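Long-range contact in pectate lyase (Bacillus, PDB 3VMV), which probably cleaves the polygalacturonate of pectin as a secreted pectate lyase of polysaccharide lyase family 1, built on a parallel beta-helix: residues A[12-16]-A[103-107]. Numbering follows the deposited sequence.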
# COMPACT_ATOMS: atom_id res chain seq x y z
N GLY A 12 18.73 -3.86 5.28
CA GLY A 12 19.45 -2.60 5.40
C GLY A 12 18.67 -1.38 5.89
O GLY A 12 19.26 -0.35 6.21
N GLY A 13 17.34 -1.48 5.90
CA GLY A 13 16.49 -0.43 6.42
C GLY A 13 16.03 0.56 5.36
O GLY A 13 16.46 0.49 4.18
N THR A 14 15.18 1.48 5.78
CA THR A 14 14.66 2.51 4.87
C THR A 14 14.78 3.89 5.51
O THR A 14 14.17 4.18 6.56
CB THR A 14 13.19 2.22 4.50
OG1 THR A 14 13.06 0.91 3.94
CG2 THR A 14 12.69 3.22 3.51
N THR A 15 15.60 4.74 4.88
CA THR A 15 15.81 6.10 5.31
C THR A 15 15.40 7.11 4.24
O THR A 15 15.40 8.32 4.48
CB THR A 15 17.30 6.37 5.64
OG1 THR A 15 18.11 6.08 4.50
CG2 THR A 15 17.75 5.53 6.83
N GLY A 16 15.03 6.62 3.06
CA GLY A 16 14.58 7.52 2.00
C GLY A 16 15.61 8.57 1.61
O GLY A 16 16.80 8.27 1.34
N HIS A 103 14.69 2.08 -4.86
CA HIS A 103 15.27 1.50 -3.65
C HIS A 103 15.45 2.54 -2.58
O HIS A 103 15.99 3.59 -2.85
CB HIS A 103 16.59 0.86 -3.99
CG HIS A 103 16.44 -0.30 -4.92
ND1 HIS A 103 16.18 -0.14 -6.26
CD2 HIS A 103 16.39 -1.63 -4.67
CE1 HIS A 103 16.02 -1.33 -6.82
NE2 HIS A 103 16.15 -2.25 -5.88
N ASN A 104 14.98 2.22 -1.38
CA ASN A 104 15.09 3.11 -0.23
C ASN A 104 14.28 4.39 -0.47
O ASN A 104 14.84 5.50 -0.64
CB ASN A 104 16.58 3.43 0.11
CG ASN A 104 16.70 4.21 1.41
OD1 ASN A 104 15.89 4.02 2.31
ND2 ASN A 104 17.68 5.10 1.50
N ILE A 105 12.97 4.22 -0.47
CA ILE A 105 12.02 5.26 -0.82
C ILE A 105 10.99 5.42 0.30
O ILE A 105 10.44 4.42 0.78
CB ILE A 105 11.25 4.89 -2.09
CG1 ILE A 105 12.20 4.37 -3.19
CG2 ILE A 105 10.42 6.07 -2.57
CD1 ILE A 105 13.16 5.42 -3.79
N ILE A 106 10.73 6.65 0.71
CA ILE A 106 9.67 6.97 1.64
C ILE A 106 8.62 7.86 0.96
O ILE A 106 8.98 8.87 0.36
CB ILE A 106 10.23 7.69 2.87
CG1 ILE A 106 11.22 6.76 3.56
CG2 ILE A 106 9.09 8.14 3.81
CD1 ILE A 106 11.84 7.37 4.83
N ILE A 107 7.35 7.48 1.02
CA ILE A 107 6.23 8.38 0.64
C ILE A 107 5.40 8.58 1.90
O ILE A 107 4.89 7.60 2.48
CB ILE A 107 5.41 7.75 -0.46
CG1 ILE A 107 6.29 7.41 -1.66
CG2 ILE A 107 4.20 8.65 -0.86
CD1 ILE A 107 5.63 6.65 -2.74
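The carboxamide of N104 is held at its oxygen by the backbone amides of T15 and G16, and at its nitrogen by the T15 hydroxyl. Two consecutive amides converge on its oxygen: T15 N lies 2.7 Å from N104 OD1, in the carbonyl plane and on a lone pair, whereas G16 N, 2.8 Å from the same OD1, comes in from above that plane, 47° out of it. The amide nitrogen adds a third bond, N104 ND2 to T15 OG1 at 3.2 Å, with the hydroxyl close to the amide plane. The N104 side chain extends with CG anti to the backbone N (chi1 -173°), which carries the group up to the loop, and a further bond from ND2 to N80 OD1 ties it to the preceding coil.

N104 marks a corner of the parallel beta-helix, where the chain turns from strand 97-103 into strand 105-108; the segment 12-16, in the loop ahead of strand 21-25, lies against the outside of this turn. Replacing N104 by an alanine would probably leave the T15 and G16 amides without their shared acceptor and this part of the loop less firmly fixed.

Beyond the polar group, I106 points toward the loop. Its CD1 packs against the T15 backbone, 3.6 Å from T15 C, and its CG1 meets both G16 CA and T14 CG2 at 3.8 Å. G16 has positive phi, and a CB there would collide with I106 CG1. The T14 methyl CG2 runs past N104, 3.5 Å from its OD1, and also lies near I105 O, while the T14 hydroxyl bonds to A8 O, within the N-terminal segment.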